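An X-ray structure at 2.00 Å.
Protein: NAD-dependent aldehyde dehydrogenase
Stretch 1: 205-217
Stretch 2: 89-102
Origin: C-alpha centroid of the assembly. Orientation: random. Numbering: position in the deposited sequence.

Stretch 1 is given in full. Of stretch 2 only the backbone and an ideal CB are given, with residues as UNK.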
# COMPACT_ATOMS: atom_id res chain seq x y z
N ILE A 205 17.98 14.05 -27.13
CA ILE A 205 17.92 13.34 -28.39
C ILE A 205 18.76 12.07 -28.23
O ILE A 205 18.33 10.98 -28.63
CB ILE A 205 18.50 14.24 -29.54
CG1 ILE A 205 17.45 15.28 -29.96
CG2 ILE A 205 18.95 13.39 -30.72
CD1 ILE A 205 18.04 16.45 -30.78
N ARG A 206 19.93 12.20 -27.62
CA ARG A 206 20.73 11.00 -27.34
C ARG A 206 19.95 9.98 -26.49
O ARG A 206 20.02 8.78 -26.74
CB ARG A 206 22.12 11.29 -26.70
CG ARG A 206 23.13 11.98 -27.62
CD ARG A 206 23.57 11.14 -28.81
NE ARG A 206 24.44 10.03 -28.40
CZ ARG A 206 24.18 8.74 -28.62
NH1 ARG A 206 23.08 8.36 -29.25
NH2 ARG A 206 25.04 7.81 -28.21
N LEU A 207 19.19 10.46 -25.51
CA LEU A 207 18.42 9.53 -24.65
C LEU A 207 17.39 8.76 -25.48
O LEU A 207 17.23 7.55 -25.29
CB LEU A 207 17.74 10.28 -23.49
CG LEU A 207 16.96 9.52 -22.43
CD1 LEU A 207 17.83 8.42 -21.76
CD2 LEU A 207 16.45 10.51 -21.36
N ALA A 208 16.71 9.46 -26.40
CA ALA A 208 15.74 8.80 -27.29
C ALA A 208 16.45 7.80 -28.20
O ALA A 208 15.88 6.76 -28.54
CB ALA A 208 14.97 9.82 -28.12
N GLU A 209 17.66 8.15 -28.61
CA GLU A 209 18.46 7.26 -29.47
C GLU A 209 18.90 6.02 -28.69
O GLU A 209 18.92 4.92 -29.23
CB GLU A 209 19.64 8.02 -30.09
CG GLU A 209 19.17 9.13 -31.07
CD GLU A 209 20.31 9.97 -31.63
OE1 GLU A 209 21.44 9.94 -31.09
OE2 GLU A 209 20.08 10.71 -32.61
N LEU A 210 19.23 6.20 -27.41
CA LEU A 210 19.53 5.03 -26.55
C LEU A 210 18.31 4.12 -26.37
O LEU A 210 18.44 2.89 -26.41
CB LEU A 210 20.09 5.45 -25.20
CG LEU A 210 21.38 6.27 -25.26
CD1 LEU A 210 21.92 6.55 -23.86
CD2 LEU A 210 22.43 5.59 -26.10
N ALA A 211 17.13 4.71 -26.17
CA ALA A 211 15.90 3.90 -26.12
C ALA A 211 15.70 3.10 -27.41
O ALA A 211 15.33 1.90 -27.39
CB ALA A 211 14.63 4.80 -25.83
N ARG A 212 15.96 3.73 -28.55
CA ARG A 212 15.87 3.01 -29.84
C ARG A 212 16.91 1.89 -29.87
O ARG A 212 16.62 0.76 -30.25
CB ARG A 212 16.10 3.98 -31.02
CG ARG A 212 15.97 3.31 -32.38
CD ARG A 212 16.02 4.35 -33.52
NE ARG A 212 17.25 5.16 -33.53
CZ ARG A 212 17.38 6.27 -34.27
NH1 ARG A 212 16.36 6.67 -35.05
NH2 ARG A 212 18.51 6.97 -34.24
N GLU A 213 18.14 2.21 -29.45
CA GLU A 213 19.24 1.22 -29.43
C GLU A 213 18.92 -0.00 -28.52
O GLU A 213 19.29 -1.14 -28.84
CB GLU A 213 20.55 1.91 -29.02
CG GLU A 213 21.83 1.06 -29.07
CD GLU A 213 23.11 1.94 -28.98
OE1 GLU A 213 22.98 3.19 -28.99
OE2 GLU A 213 24.24 1.39 -28.93
N ALA A 214 18.24 0.24 -27.40
CA ALA A 214 17.83 -0.81 -26.46
C ALA A 214 16.73 -1.70 -27.03
O ALA A 214 16.48 -2.77 -26.49
CB ALA A 214 17.35 -0.19 -25.14
N GLY A 215 16.04 -1.25 -28.08
CA GLY A 215 14.96 -2.03 -28.70
C GLY A 215 13.56 -1.59 -28.29
O GLY A 215 12.60 -2.33 -28.46
N ILE A 216 13.43 -0.40 -27.70
CA ILE A 216 12.10 0.11 -27.35
C ILE A 216 11.36 0.35 -28.66
O ILE A 216 11.95 0.94 -29.58
CB ILE A 216 12.16 1.34 -26.40
CG1 ILE A 216 12.74 0.88 -25.05
CG2 ILE A 216 10.78 1.92 -26.17
CD1 ILE A 216 12.78 1.96 -23.93
N PRO A 217 10.11 -0.13 -28.77
CA PRO A 217 9.34 -0.06 -30.02
C PRO A 217 9.21 1.36 -30.55
O PRO A 217 9.11 2.32 -29.78
CB PRO A 217 7.97 -0.60 -29.60
CG PRO A 217 8.30 -1.57 -28.49
CD PRO A 217 9.32 -0.80 -27.71
N UNK A 89 12.73 -4.88 -18.68
CA UNK A 89 13.96 -5.35 -19.34
C UNK A 89 14.50 -4.33 -20.35
O UNK A 89 15.70 -4.09 -20.40
CB UNK A 89 13.70 -6.68 -20.05
N UNK A 90 13.61 -3.74 -21.15
CA UNK A 90 14.04 -2.75 -22.13
C UNK A 90 14.56 -1.49 -21.45
O UNK A 90 15.54 -0.91 -21.89
CB UNK A 90 12.89 -2.40 -23.07
N UNK A 91 13.89 -1.06 -20.38
CA UNK A 91 14.33 0.11 -19.61
C UNK A 91 15.65 -0.13 -18.90
O UNK A 91 16.45 0.80 -18.75
CB UNK A 91 13.26 0.50 -18.58
N UNK A 92 15.90 -1.36 -18.43
CA UNK A 92 17.23 -1.66 -17.82
C UNK A 92 18.34 -1.55 -18.87
O UNK A 92 19.47 -1.09 -18.57
CB UNK A 92 17.24 -3.06 -17.20
N UNK A 93 18.03 -1.97 -20.10
CA UNK A 93 18.99 -1.83 -21.21
C UNK A 93 19.34 -0.37 -21.47
O UNK A 93 20.50 -0.07 -21.74
CB UNK A 93 18.42 -2.46 -22.49
N UNK A 94 18.35 0.52 -21.40
CA UNK A 94 18.62 1.96 -21.46
C UNK A 94 19.54 2.42 -20.31
O UNK A 94 20.50 3.14 -20.54
CB UNK A 94 17.30 2.74 -21.42
N UNK A 95 19.20 2.05 -19.08
CA UNK A 95 20.06 2.40 -17.94
C UNK A 95 21.50 1.92 -18.15
O UNK A 95 22.46 2.68 -17.92
CB UNK A 95 19.50 1.80 -16.65
N UNK A 96 21.66 0.68 -18.64
CA UNK A 96 23.01 0.17 -19.02
C UNK A 96 23.69 1.01 -20.08
O UNK A 96 24.89 1.24 -19.99
CB UNK A 96 22.91 -1.27 -19.53
N UNK A 97 22.96 1.41 -21.12
CA UNK A 97 23.54 2.28 -22.16
C UNK A 97 23.98 3.64 -21.65
O UNK A 97 25.00 4.17 -22.10
CB UNK A 97 22.53 2.48 -23.29
N UNK A 98 23.18 4.23 -20.76
CA UNK A 98 23.53 5.51 -20.13
C UNK A 98 24.92 5.44 -19.47
O UNK A 98 25.79 6.30 -19.69
CB UNK A 98 22.47 5.89 -19.09
N UNK A 99 25.15 4.38 -18.69
CA UNK A 99 26.46 4.13 -18.13
C UNK A 99 27.54 3.90 -19.17
O UNK A 99 28.62 4.45 -19.06
CB UNK A 99 26.39 2.92 -17.20
N UNK A 100 27.24 3.09 -20.19
CA UNK A 100 28.22 2.82 -21.24
C UNK A 100 28.60 4.14 -21.97
O UNK A 100 29.73 4.32 -22.42
CB UNK A 100 27.66 1.79 -22.23
N UNK A 101 27.65 5.07 -22.07
CA UNK A 101 27.93 6.34 -22.75
C UNK A 101 28.11 7.50 -21.76
O UNK A 101 27.87 8.67 -22.11
CB UNK A 101 26.80 6.67 -23.73
N UNK A 102 28.53 7.19 -20.54
CA UNK A 102 28.53 8.22 -19.49
C UNK A 102 29.40 9.44 -19.83
O UNK A 102 28.94 10.57 -19.66
CB UNK A 102 29.01 7.61 -18.17

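Stretch 2 is a helix through position 100.

Position 89 has nothing of stretch 1 within reach of its CB. Many residues would suit; it is R89, bonded elsewhere in the structure.

At position 90 the ideal CB points toward stretch 1 and lies 3.8 Å from I216 CG1. An apolar chain of medium size fits. It is L90. L90 CB lies 3.9 Å from I216 CG1, and L90 CD2 reaches 3.4 Å from A214 O.

Positions 91 and 92 point away, so stretch 1 says little about them. They are M91, a selenomethionine, and F92.

Position 93 points toward A214, whose CB is 3.7 Å from the ideal CB. A small residue would do, or a long one that runs on past the helix end. It is K93. K93 CB packs 3.7 Å from A214 CB, and the extended chain passes with K93 CD 3.6 Å from A214 O.

Position 94 points sideways, into a hollow lined by L207, L210, A211 and A214. A compact apolar residue is favoured, such as alanine, valine or isoleucine. It is V94, a knob in that hole. V94 CG2 lies 3.8 Å from A214 CB and 3.9 Å from I216 CD1; V94 CG1 lies 4.1 Å from L207 CD1.

Position 95 points away and 96 is out of reach. They are A95 and D96.

Position 97 points toward stretch 1, its ideal CB 4.2 Å from L210 CD1. Leucine, isoleucine or methionine would suit. It is L97. L97 CD1 lies 3.5 Å from L210 O and 4.2 Å from A214 CB. With V94, K93 and L90, it surrounds the A214 methyl.

Position 98 points sideways, but L207 and L210 offer an apolar surface to a chain that can bend in. A branched or longer apolar residue suits. It is I98, with CD1 3.9 Å from L207 CD1 and CG1 4.0 Å from L210 CD1.

Positions 99 and 100 are out of reach: L99 and A100.

Position 101 leaves the helix and points toward stretch 1. The E213 carboxylate invites a long basic chain, although R206 is also near. It is R101. R101 NH2 donates to E213 OE2 at 2.9 Å, in a salt bridge. A water accepts from R101 NE and R206 NH2 and donates to E213 OE1, linking the two like charges to the carboxylate.

Position 102 is out of reach: Q102, bonded elsewhere in the structure.

Stretch 2, residues 89-102: RLMFKVADLILARQ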
# COMPACT_ATOMS: atom_id res chain seq x y z
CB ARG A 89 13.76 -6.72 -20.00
CG ARG A 89 13.51 -7.84 -18.97
CD ARG A 89 13.22 -9.25 -19.56
NE ARG A 89 12.67 -10.10 -18.48
CZ ARG A 89 11.47 -10.69 -18.48
NH1 ARG A 89 10.66 -10.62 -19.53
NH2 ARG A 89 11.10 -11.40 -17.40
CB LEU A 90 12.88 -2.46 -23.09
CG LEU A 90 12.57 -3.71 -23.96
CD1 LEU A 90 11.19 -3.63 -24.64
CD2 LEU A 90 13.71 -3.95 -24.98
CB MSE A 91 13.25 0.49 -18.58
CG MSE A 91 11.95 0.91 -19.24
SE MSE A 91 10.46 0.99 -18.00
CE MSE A 91 11.11 2.43 -16.83
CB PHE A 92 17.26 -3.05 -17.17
CG PHE A 92 16.71 -3.08 -15.77
CD1 PHE A 92 17.31 -2.32 -14.75
CD2 PHE A 92 15.59 -3.85 -15.47
CE1 PHE A 92 16.79 -2.34 -13.44
CE2 PHE A 92 15.06 -3.86 -14.18
CZ PHE A 92 15.65 -3.12 -13.16
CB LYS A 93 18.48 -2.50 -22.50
CG LYS A 93 18.47 -4.03 -22.43
CD LYS A 93 17.88 -4.60 -23.70
CE LYS A 93 17.70 -6.08 -23.59
NZ LYS A 93 17.82 -6.69 -24.95
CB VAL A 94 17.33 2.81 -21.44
CG1 VAL A 94 17.64 4.32 -21.50
CG2 VAL A 94 16.38 2.39 -22.58
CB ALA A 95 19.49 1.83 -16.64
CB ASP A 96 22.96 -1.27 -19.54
CG ASP A 96 22.70 -2.26 -18.44
OD1 ASP A 96 22.92 -1.92 -17.25
OD2 ASP A 96 22.27 -3.39 -18.75
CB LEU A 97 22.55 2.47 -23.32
CG LEU A 97 22.57 1.28 -24.26
CD1 LEU A 97 21.26 1.30 -25.08
CD2 LEU A 97 23.81 1.28 -25.14
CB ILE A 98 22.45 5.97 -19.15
CG1 ILE A 98 21.14 6.28 -19.93
CG2 ILE A 98 22.95 7.24 -18.37
CD1 ILE A 98 19.95 6.53 -19.02
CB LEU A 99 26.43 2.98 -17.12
CG LEU A 99 25.71 3.26 -15.80
CD1 LEU A 99 25.87 2.07 -14.80
CD2 LEU A 99 26.20 4.60 -15.15
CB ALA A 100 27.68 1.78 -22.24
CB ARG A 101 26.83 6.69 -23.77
CG ARG A 101 26.38 5.54 -24.70
CD ARG A 101 27.46 5.12 -25.71
NE ARG A 101 26.90 4.08 -26.58
CZ ARG A 101 27.30 2.81 -26.62
NH1 ARG A 101 28.31 2.39 -25.86
NH2 ARG A 101 26.70 1.96 -27.45
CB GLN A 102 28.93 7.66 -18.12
CG GLN A 102 28.90 8.73 -16.99
CD GLN A 102 29.07 8.10 -15.60
OE1 GLN A 102 29.39 6.92 -15.47
NE2 GLN A 102 28.84 8.88 -14.57
O HOH W 1 25.10 4.94 -28.51
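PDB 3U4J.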